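Local coordinates for protein peptidase M3B, oligoendopeptidase F (PDB 2QR4) that probably cleaves short peptides as a metal-dependent endopeptidase of the M3 family, at residues F42-Y47 / E114-Y119; P93-L98 / Q121-N126; S137-A142 / K227-S232. One frame throughout, in Å; residues are numbered along the deposited sequence.

Contact 1. Residues F42-Y47 / E114-Y119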
loop_
_atom_site.group_PDB
_atom_site.type_symbol
_atom_site.label_atom_id
_atom_site.label_comp_id
_atom_site.label_asym_id
_atom_site.label_seq_id
_atom_site.Cartn_x
_atom_site.Cartn_y
_atom_site.Cartn_z
ATOM N N PHE A 42 31.350 -8.510 -10.259
ATOM C CA PHE A 42 31.002 -7.352 -9.475
ATOM C C PHE A 42 29.525 -7.349 -9.104
ATOM O O PHE A 42 29.198 -7.249 -7.918
ATOM C CB PHE A 42 31.362 -6.038 -10.181
ATOM C CG PHE A 42 30.760 -4.827 -9.513
ATOM C CD1 PHE A 42 31.385 -4.239 -8.421
ATOM C CD2 PHE A 42 29.546 -4.302 -9.951
ATOM C CE1 PHE A 42 30.827 -3.136 -7.782
ATOM C CE2 PHE A 42 28.967 -3.185 -9.316
ATOM C CZ PHE A 42 29.602 -2.606 -8.231
ATOM N N VAL A 43 28.624 -7.453 -10.085
ATOM C CA VAL A 43 27.224 -7.243 -9.729
ATOM C C VAL A 43 26.662 -8.384 -8.896
ATOM O O VAL A 43 25.838 -8.160 -8.029
ATOM C CB VAL A 43 26.248 -6.865 -10.906
ATOM C CG1 VAL A 43 26.945 -6.109 -12.026
ATOM C CG2 VAL A 43 25.519 -8.070 -11.413
ATOM N N LEU A 44 27.110 -9.604 -9.145
ATOM C CA LEU A 44 26.609 -10.726 -8.374
ATOM C C LEU A 44 27.057 -10.598 -6.927
ATOM O O LEU A 44 26.321 -10.911 -6.005
ATOM C CB LEU A 44 27.071 -12.056 -8.983
ATOM C CG LEU A 44 25.980 -12.876 -9.693
ATOM C CD1 LEU A 44 24.775 -12.042 -10.117
ATOM C CD2 LEU A 44 26.553 -13.635 -10.874
ATOM N N ARG A 45 28.275 -10.118 -6.738
ATOM C CA ARG A 45 28.849 -10.023 -5.423
ATOM C C ARG A 45 28.121 -8.953 -4.620
ATOM O O ARG A 45 27.789 -9.162 -3.452
ATOM C CB ARG A 45 30.337 -9.692 -5.553
ATOM C CG ARG A 45 31.043 -9.409 -4.267
ATOM C CD ARG A 45 32.084 -8.315 -4.481
ATOM N NE ARG A 45 32.980 -8.578 -5.604
ATOM C CZ ARG A 45 33.577 -7.630 -6.323
ATOM N NH1 ARG A 45 33.353 -6.344 -6.045
ATOM N NH2 ARG A 45 34.389 -7.962 -7.330
ATOM N N VAL A 46 27.867 -7.809 -5.249
ATOM C CA VAL A 46 27.210 -6.705 -4.558
ATOM C C VAL A 46 25.758 -7.058 -4.315
ATOM O O VAL A 46 25.227 -6.861 -3.220
ATOM C CB VAL A 46 27.317 -5.386 -5.355
ATOM C CG1 VAL A 46 26.425 -4.362 -4.785
ATOM C CG2 VAL A 46 28.722 -4.871 -5.278
ATOM N N TYR A 47 25.129 -7.616 -5.341
ATOM C CA TYR A 47 23.703 -7.875 -5.310
ATOM C C TYR A 47 23.379 -8.915 -4.248
ATOM O O TYR A 47 22.496 -8.708 -3.415
ATOM C CB TYR A 47 23.211 -8.301 -6.697
ATOM C CG TYR A 47 21.722 -8.456 -6.818
ATOM C CD1 TYR A 47 20.907 -7.371 -7.128
ATOM C CD2 TYR A 47 21.126 -9.694 -6.632
ATOM C CE1 TYR A 47 19.529 -7.523 -7.250
ATOM C CE2 TYR A 47 19.767 -9.855 -6.739
ATOM C CZ TYR A 47 18.968 -8.772 -7.048
ATOM O OH TYR A 47 17.609 -8.964 -7.156
ATOM N N GLU A 114 32.618 -20.270 -17.037
ATOM C CA GLU A 114 31.794 -21.464 -16.940
ATOM C C GLU A 114 31.052 -21.509 -15.600
ATOM O O GLU A 114 29.975 -22.088 -15.497
ATOM C CB GLU A 114 32.649 -22.720 -17.148
ATOM C CG GLU A 114 31.908 -23.890 -17.795
ATOM C CD GLU A 114 31.290 -23.548 -19.155
ATOM O OE1 GLU A 114 31.959 -22.917 -20.004
ATOM O OE2 GLU A 114 30.125 -23.930 -19.379
ATOM N N VAL A 115 31.621 -20.870 -14.584
ATOM C CA VAL A 115 31.006 -20.844 -13.261
ATOM C C VAL A 115 29.673 -20.107 -13.282
ATOM O O VAL A 115 28.829 -20.328 -12.411
ATOM C CB VAL A 115 31.921 -20.164 -12.221
ATOM C CG1 VAL A 115 31.258 -20.143 -10.869
ATOM C CG2 VAL A 115 33.266 -20.876 -12.136
ATOM N N TYR A 116 29.488 -19.238 -14.278
ATOM C CA TYR A 116 28.286 -18.422 -14.371
ATOM C C TYR A 116 27.372 -18.791 -15.536
ATOM O O TYR A 116 26.354 -18.131 -15.759
ATOM C CB TYR A 116 28.662 -16.938 -14.484
ATOM C CG TYR A 116 29.417 -16.426 -13.293
ATOM C CD1 TYR A 116 30.781 -16.169 -13.370
ATOM C CD2 TYR A 116 28.775 -16.216 -12.082
ATOM C CE1 TYR A 116 31.485 -15.710 -12.271
ATOM C CE2 TYR A 116 29.472 -15.761 -10.975
ATOM C CZ TYR A 116 30.825 -15.508 -11.080
ATOM O OH TYR A 116 31.517 -15.049 -9.994
ATOM N N ARG A 117 27.721 -19.826 -16.292
ATOM C CA ARG A 117 26.983 -20.079 -17.526
ATOM C C ARG A 117 25.477 -20.186 -17.260
ATOM O O ARG A 117 24.677 -19.512 -17.909
ATOM C CB ARG A 117 27.542 -21.287 -18.290
ATOM C CG ARG A 117 26.625 -22.494 -18.422
ATOM C CD ARG A 117 26.716 -23.052 -19.841
ATOM N NE ARG A 117 28.098 -23.079 -20.324
ATOM C CZ ARG A 117 28.463 -22.860 -21.586
ATOM N NH1 ARG A 117 29.749 -22.909 -21.922
ATOM N NH2 ARG A 117 27.549 -22.580 -22.508
ATOM N N HIS A 118 25.107 -20.999 -16.278
ATOM C CA HIS A 118 23.713 -21.164 -15.887
ATOM C C HIS A 118 23.041 -19.825 -15.539
ATOM O O HIS A 118 21.845 -19.630 -15.787
ATOM C CB HIS A 118 23.611 -22.196 -14.753
ATOM C CG HIS A 118 22.732 -21.777 -13.617
ATOM N ND1 HIS A 118 21.369 -21.985 -13.613
ATOM C CD2 HIS A 118 23.027 -21.177 -12.437
ATOM C CE1 HIS A 118 20.859 -21.520 -12.485
ATOM N NE2 HIS A 118 21.844 -21.025 -11.754
ATOM N N TYR A 119 23.814 -18.890 -14.997
ATOM C CA TYR A 119 23.274 -17.567 -14.700
ATOM C C TYR A 119 23.117 -16.731 -15.969
ATOM O O TYR A 119 22.101 -16.059 -16.160
ATOM C CB TYR A 119 24.138 -16.842 -13.673
ATOM C CG TYR A 119 23.794 -15.388 -13.525
ATOM C CD1 TYR A 119 22.686 -14.988 -12.782
ATOM C CD2 TYR A 119 24.571 -14.406 -14.138
ATOM C CE1 TYR A 119 22.358 -13.642 -12.652
ATOM C CE2 TYR A 119 24.259 -13.063 -14.011
ATOM C CZ TYR A 119 23.147 -12.685 -13.268
ATOM O OH TYR A 119 22.830 -11.348 -13.139
#

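Contact 2. Residues P93-L98 / Q121-N126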
loop_
_atom_site.group_PDB
_atom_site.type_symbol
_atom_site.label_atom_id
_atom_site.label_comp_id
_atom_site.label_asym_id
_atom_site.label_seq_id
_atom_site.Cartn_x
_atom_site.Cartn_y
_atom_site.Cartn_z
ATOM N N PRO A 93 20.251 -5.705 -19.446
ATOM C CA PRO A 93 20.131 -5.008 -20.723
ATOM C C PRO A 93 21.454 -4.960 -21.479
ATOM O O PRO A 93 21.468 -5.178 -22.691
ATOM C CB PRO A 93 19.690 -3.598 -20.313
ATOM C CG PRO A 93 18.898 -3.851 -19.041
ATOM C CD PRO A 93 19.654 -4.941 -18.337
ATOM N N GLU A 94 22.560 -4.689 -20.789
ATOM C CA GLU A 94 23.844 -4.606 -21.499
ATOM C C GLU A 94 24.371 -5.964 -21.929
ATOM O O GLU A 94 24.957 -6.087 -22.994
ATOM C CB GLU A 94 24.898 -3.849 -20.704
ATOM C CG GLU A 94 24.684 -2.359 -20.708
ATOM C CD GLU A 94 25.952 -1.587 -20.399
ATOM O OE1 GLU A 94 25.823 -0.370 -20.106
ATOM O OE2 GLU A 94 27.064 -2.192 -20.463
ATOM N N ILE A 95 24.149 -6.986 -21.110
ATOM C CA ILE A 95 24.478 -8.338 -21.527
ATOM C C ILE A 95 23.748 -8.614 -22.826
ATOM O O ILE A 95 24.329 -9.086 -23.795
ATOM C CB ILE A 95 24.059 -9.384 -20.479
ATOM C CG1 ILE A 95 25.006 -9.342 -19.284
ATOM C CG2 ILE A 95 24.072 -10.780 -21.082
ATOM C CD1 ILE A 95 24.487 -10.095 -18.094
ATOM N N LEU A 96 22.467 -8.274 -22.837
ATOM C CA LEU A 96 21.598 -8.579 -23.962
ATOM C C LEU A 96 21.855 -7.748 -25.232
ATOM O O LEU A 96 21.292 -8.037 -26.281
ATOM C CB LEU A 96 20.138 -8.476 -23.522
ATOM C CG LEU A 96 19.733 -9.609 -22.580
ATOM C CD1 LEU A 96 18.262 -9.546 -22.275
ATOM C CD2 LEU A 96 20.090 -10.945 -23.208
ATOM N N GLN A 97 22.705 -6.730 -25.147
ATOM C CA GLN A 97 23.056 -5.971 -26.343
ATOM C C GLN A 97 24.103 -6.726 -27.140
ATOM O O GLN A 97 24.325 -6.448 -28.314
ATOM C CB GLN A 97 23.530 -4.552 -25.998
ATOM C CG GLN A 97 22.372 -3.555 -25.850
ATOM C CD GLN A 97 22.781 -2.273 -25.157
ATOM O OE1 GLN A 97 23.693 -2.258 -24.331
ATOM N NE2 GLN A 97 22.111 -1.188 -25.495
ATOM N N LEU A 98 24.753 -7.682 -26.488
ATOM C CA LEU A 98 25.585 -8.632 -27.197
ATOM C C LEU A 98 24.685 -9.698 -27.810
ATOM O O LEU A 98 23.590 -9.967 -27.310
ATOM C CB LEU A 98 26.577 -9.283 -26.240
ATOM C CG LEU A 98 27.487 -8.308 -25.496
ATOM C CD1 LEU A 98 28.261 -9.030 -24.425
ATOM C CD2 LEU A 98 28.427 -7.626 -26.472
ATOM N N GLN A 121 22.797 -18.021 -18.892
ATOM C CA GLN A 121 21.815 -18.758 -19.672
ATOM C C GLN A 121 20.397 -18.259 -19.423
ATOM O O GLN A 121 19.632 -18.076 -20.368
ATOM C CB GLN A 121 21.893 -20.255 -19.349
ATOM C CG GLN A 121 21.082 -21.133 -20.277
ATOM C CD GLN A 121 21.751 -21.305 -21.621
ATOM O OE1 GLN A 121 22.670 -22.113 -21.770
ATOM N NE2 GLN A 121 21.297 -20.549 -22.611
ATOM N N GLN A 122 20.046 -18.056 -18.155
ATOM C CA GLN A 122 18.719 -17.571 -17.789
ATOM C C GLN A 122 18.456 -16.254 -18.463
ATOM O O GLN A 122 17.374 -16.027 -19.020
ATOM C CB GLN A 122 18.587 -17.385 -16.277
ATOM C CG GLN A 122 17.947 -18.550 -15.550
ATOM C CD GLN A 122 18.586 -19.886 -15.895
ATOM O OE1 GLN A 122 18.592 -20.312 -17.053
ATOM N NE2 GLN A 122 19.113 -20.562 -14.882
ATOM N N ILE A 123 19.456 -15.383 -18.408
ATOM C CA ILE A 123 19.314 -14.048 -18.957
ATOM C C ILE A 123 19.051 -14.108 -20.449
ATOM O O ILE A 123 18.107 -13.484 -20.923
ATOM C CB ILE A 123 20.528 -13.180 -18.651
ATOM C CG1 ILE A 123 20.622 -12.963 -17.137
ATOM C CG2 ILE A 123 20.409 -11.854 -19.385
ATOM C CD1 ILE A 123 21.906 -12.383 -16.701
ATOM N N VAL A 124 19.870 -14.883 -21.164
ATOM C CA VAL A 124 19.727 -15.091 -22.607
ATOM C C VAL A 124 18.367 -15.685 -22.974
ATOM O O VAL A 124 17.767 -15.321 -23.991
ATOM C CB VAL A 124 20.862 -15.995 -23.155
ATOM C CG1 VAL A 124 20.526 -16.544 -24.549
ATOM C CG2 VAL A 124 22.184 -15.234 -23.177
ATOM N N ASP A 125 17.879 -16.595 -22.138
ATOM C CA ASP A 125 16.597 -17.244 -22.382
ATOM C C ASP A 125 15.436 -16.321 -22.033
ATOM O O ASP A 125 14.281 -16.655 -22.256
ATOM C CB ASP A 125 16.471 -18.518 -21.539
ATOM C CG ASP A 125 17.324 -19.651 -22.051
ATOM O OD1 ASP A 125 17.564 -20.584 -21.260
ATOM O OD2 ASP A 125 17.753 -19.621 -23.227
ATOM N N ASN A 126 15.746 -15.162 -21.477
ATOM C CA ASN A 126 14.726 -14.278 -20.942
ATOM C C ASN A 126 14.768 -12.956 -21.695
ATOM O O ASN A 126 14.227 -11.941 -21.255
ATOM C CB ASN A 126 15.015 -14.046 -19.466
ATOM C CG ASN A 126 13.774 -13.908 -18.648
ATOM O OD1 ASN A 126 13.754 -13.166 -17.666
ATOM N ND2 ASN A 126 12.723 -14.625 -19.032
#

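Contact 3. Residues S137-A142 / K227-S232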
loop_
_atom_site.group_PDB
_atom_site.type_symbol
_atom_site.label_atom_id
_atom_site.label_comp_id
_atom_site.label_asym_id
_atom_site.label_seq_id
_atom_site.Cartn_x
_atom_site.Cartn_y
_atom_site.Cartn_z
ATOM N N SER A 137 15.817 0.463 -14.680
ATOM C CA SER A 137 16.105 1.460 -13.654
ATOM C C SER A 137 14.840 1.975 -12.934
ATOM O O SER A 137 14.791 2.010 -11.700
ATOM C CB SER A 137 16.913 2.611 -14.243
ATOM O OG SER A 137 17.194 3.564 -13.248
ATOM N N LEU A 138 13.805 2.338 -13.688
ATOM C CA LEU A 138 12.539 2.764 -13.060
ATOM C C LEU A 138 11.908 1.680 -12.199
ATOM O O LEU A 138 11.501 1.930 -11.060
ATOM C CB LEU A 138 11.525 3.188 -14.114
ATOM C CG LEU A 138 11.212 4.669 -14.272
ATOM C CD1 LEU A 138 12.286 5.537 -13.668
ATOM C CD2 LEU A 138 11.048 4.943 -15.734
ATOM N N LEU A 139 11.802 0.483 -12.763
ATOM C CA LEU A 139 11.205 -0.654 -12.077
ATOM C C LEU A 139 11.958 -1.028 -10.797
ATOM O O LEU A 139 11.332 -1.317 -9.780
ATOM C CB LEU A 139 11.140 -1.867 -13.012
ATOM C CG LEU A 139 9.847 -2.200 -13.769
ATOM C CD1 LEU A 139 8.857 -1.062 -13.742
ATOM C CD2 LEU A 139 10.155 -2.620 -15.200
ATOM N N ALA A 140 13.292 -1.027 -10.846
ATOM C CA ALA A 140 14.074 -1.410 -9.677
ATOM C C ALA A 140 13.905 -0.361 -8.609
ATOM O O ALA A 140 13.635 -0.680 -7.448
ATOM C CB ALA A 140 15.556 -1.580 -10.019
ATOM N N GLY A 141 14.054 0.894 -9.013
ATOM C CA GLY A 141 13.969 2.006 -8.078
ATOM C C GLY A 141 12.599 2.169 -7.436
ATOM O O GLY A 141 12.476 2.798 -6.388
ATOM N N ALA A 142 11.575 1.596 -8.060
ATOM C CA ALA A 142 10.204 1.721 -7.575
ATOM C C ALA A 142 9.802 0.518 -6.737
ATOM O O ALA A 142 8.678 0.457 -6.248
ATOM C CB ALA A 142 9.249 1.857 -8.731
ATOM N N LYS A 227 2.667 -7.382 -17.570
ATOM C CA LYS A 227 2.326 -6.706 -18.818
ATOM C C LYS A 227 3.543 -6.009 -19.423
ATOM O O LYS A 227 3.860 -6.196 -20.606
ATOM C CB LYS A 227 1.207 -5.689 -18.600
ATOM C CG LYS A 227 0.715 -5.028 -19.881
ATOM C CD LYS A 227 -0.632 -4.348 -19.666
ATOM C CE LYS A 227 -1.244 -3.874 -20.990
ATOM N NZ LYS A 227 -0.696 -2.558 -21.442
ATOM N N VAL A 228 4.233 -5.202 -18.625
ATOM C CA VAL A 228 5.318 -4.417 -19.217
ATOM C C VAL A 228 6.532 -5.264 -19.583
ATOM O O VAL A 228 7.368 -4.826 -20.365
ATOM C CB VAL A 228 5.710 -3.184 -18.363
ATOM C CG1 VAL A 228 4.469 -2.353 -18.082
ATOM C CG2 VAL A 228 6.398 -3.606 -17.058
ATOM N N ARG A 229 6.611 -6.477 -19.029
ATOM C CA ARG A 229 7.680 -7.427 -19.378
ATOM C C ARG A 229 7.294 -8.403 -20.478
ATOM O O ARG A 229 8.047 -9.337 -20.769
ATOM C CB ARG A 229 8.150 -8.201 -18.145
ATOM C CG ARG A 229 8.916 -7.340 -17.145
ATOM C CD ARG A 229 9.623 -8.200 -16.115
ATOM N NE ARG A 229 10.298 -7.372 -15.129
ATOM C CZ ARG A 229 11.487 -6.807 -15.321
ATOM N NH1 ARG A 229 12.018 -6.060 -14.366
ATOM N NH2 ARG A 229 12.148 -6.979 -16.465
ATOM N N ASN A 230 6.120 -8.195 -21.082
ATOM C CA ASN A 230 5.657 -9.029 -22.204
ATOM C C ASN A 230 5.378 -10.499 -21.845
ATOM O O ASN A 230 5.570 -11.403 -22.651
ATOM C CB ASN A 230 6.642 -8.939 -23.379
ATOM C CG ASN A 230 7.122 -7.519 -23.618
ATOM O OD1 ASN A 230 6.355 -6.655 -24.058
ATOM N ND2 ASN A 230 8.398 -7.263 -23.313
ATOM N N TYR A 231 4.944 -10.736 -20.622
ATOM C CA TYR A 231 4.418 -12.033 -20.283
ATOM C C TYR A 231 2.942 -12.038 -20.652
ATOM O O TYR A 231 2.305 -10.983 -20.711
ATOM C CB TYR A 231 4.607 -12.322 -18.792
ATOM C CG TYR A 231 6.048 -12.579 -18.387
ATOM C CD1 TYR A 231 6.683 -13.786 -18.694
ATOM C CD2 TYR A 231 6.774 -11.620 -17.694
ATOM C CE1 TYR A 231 8.014 -14.024 -18.313
ATOM C CE2 TYR A 231 8.102 -11.843 -17.310
ATOM C CZ TYR A 231 8.706 -13.043 -17.609
ATOM O OH TYR A 231 10.001 -13.242 -17.208
ATOM N N SER A 232 2.394 -13.218 -20.914
ATOM C CA SER A 232 0.995 -13.318 -21.283
ATOM C C SER A 232 0.083 -13.239 -20.045
ATOM O O SER A 232 -1.127 -13.054 -20.172
ATOM C CB SER A 232 0.752 -14.596 -22.097
ATOM O OG SER A 232 0.880 -15.732 -21.270
#

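Contact 1. Residues F42-Y47 / E114-Y119
The first torsions of Tyr116 and Tyr119 differ, and the difference brings both rings to Leu44. In Tyr116, CG lies anti to the carbonyl carbon (chi1 -62°); in Tyr119 it swings anti to the backbone N (chi1 169°), and the isobutyl group of Leu44 meets both rings. Both methyls lie on the Tyr119 ring, CD1 at its hydroxyl end and CD2 nearer its centre, and CD2 alone also reaches Tyr116. Leu44 CD1 is 3.6 Å from Tyr119 CZ and 3.7 Å from Tyr119 OH. Leu44 CD2 lies above the same ring face, 4.0 Å from the Tyr119 centroid and only 16° off the ring normal, which makes a CH-pi contact. That methyl is shared, because Leu44 CD2 also comes within 3.6 Å of Tyr116 CE2, approaching the second ring obliquely. In both pairs the leucine and the tyrosine run past each other in opposite directions, and it is the methyls of the leucine, not its stem, that do the touching.

Contact across the two segments is apolar, and both rings have further neighbours. Tyr116 also touches Leu37, Ile40 and Glu41 of helix 33-63, while Tyr119 touches Phe91 and Glu92. Within 114-119, Arg117 and Glu114 form a salt bridge in which Arg117 NH1 donates to the syn lone pair of Glu114 OE1 at 2.9 Å, close to the guanidinium plane. The arginine also packs on Trp104 and Phe107, tying the start of helix 117-124 to helix 100-109. Leucine methyls set over a tyrosine face join helix 33-63 to helix 117-124 here, as aromatic-aliphatic helix packing in a largely helical protein.

Contact 2. Residues P93-L98 / Q121-N126
Ile123 O accepts the amide of Asn126, with Asn126 N 2.9 Å away, and the isobutyl end of Leu96 lies across the same carbonyl: Leu96 CD2 stands 3.9 Å from Ile123 O. The polar atom is thus bonded within its own segment and has an apolar neighbour from the facing one. Beyond it the contact is made of branched aliphatic side chains. Leu96 lies against Ile123 and the backbone of Val124, its CD2 resting 3.9 Å from Ile123 CG2 and 4.2 Å from Val124 CA. Its neighbour Ile95 also meets Ile123, and the two delta methyls touch, Ile95 CD1 to Ile123 CD1, at 3.7 Å.

The two isoleucines share one conformation, CG1 anti to the carbonyl carbon with an extended second torsion (chi2 167° in Ile95 and 168° in Ile123). Each therefore sends CD1 well out from its helix, and the side chains cross at about a right angle. Of the branches of Ile123, CD1 meets Ile95 most closely, while CG2 faces mainly Leu96 and, less closely, Ile95 CG2.

A type I beta turn runs from Ile95 to Leu98, with Leu98 N bonded to Ile95 O. Arg127 reaches back to it, its NH1 donating to the carbonyl of Leu96 and its NH2 more weakly to that of Leu98, so the polar backbone of the turn is tied to the chain just past Asn126. Around the apolar centre, Ile103 of helix 100-109 meets both Ile95 and Val124, and Phe36 of helix 33-63 touches Ile95. Crossing aliphatic branches near the C-terminal parts of two short helices form a small buried core in the helical Oligopeptidase F region.

Contact 3. Residues S137-A142 / K227-S232
Leu139 meets Val228 and Arg229 where helix 208-228 finishes in a Schellman motif. Asn230, with positive phi, is the C-prime residue; its N bonds to Lys227 O at 3.1 Å, and Tyr231 N reaches one carbonyl further back. Arg229 is the first residue to leave helical geometry, and the end of its side chain comes nearer to helix 133-141 than its base does.

The arginine gets there by a long, straight chain. CG lies anti to the carbonyl carbon, the torsions from CG to NE are extended, and the guanidinium is then turned sharply about its last bond (chi4 -81°), presenting a flat face to the leucine. Leu139 comes from the opposite direction with chi1 at -97°, well off a staggered position, and chi2 at 14°, which nearly eclipses CD1 with CA and leaves CD2 as the forward methyl. That one methyl carries the contact, lying over the guanidinium face and also beside Val228.

The charge is met elsewhere: Arg229 NH2 makes a salt bridge with Glu136 OE2, on the turn of helix 133-141 just before Ser137. The guanidinium thus has a carboxylate partner and an aliphatic cover from the same helix, which would restrict its rotation. Leu138 of the second subunit packs on both Leu139 and Val228, so these apolar groups also belong to the dimer interface. Tyr231 stacks on His129. Leu139 CD2 stands 4.3 Å from Val228 CG2 and 4.0 Å from Arg229 NH1.

Contacts 1 and 2 use the same helix, 117-124: Tyr119 of its first turn, together with Tyr116, meets helix 33-63 in contact 1, and its later part meets the end of helix 91-95 in contact 2, with centres about 13 Å apart. Contact 2 is buried and purely aliphatic between side chains, whereas contact 1 is partly buried and sets one leucine on two tyrosine rings. Contact 3, also partly buried, differs in chemistry, placing a leucine methyl on a charged group, and in position, since the second subunit packs on it. It joins the Oligopeptidase F region to the M3 peptidase region, and meets contact 2 where Asn126 packs on Tyr231.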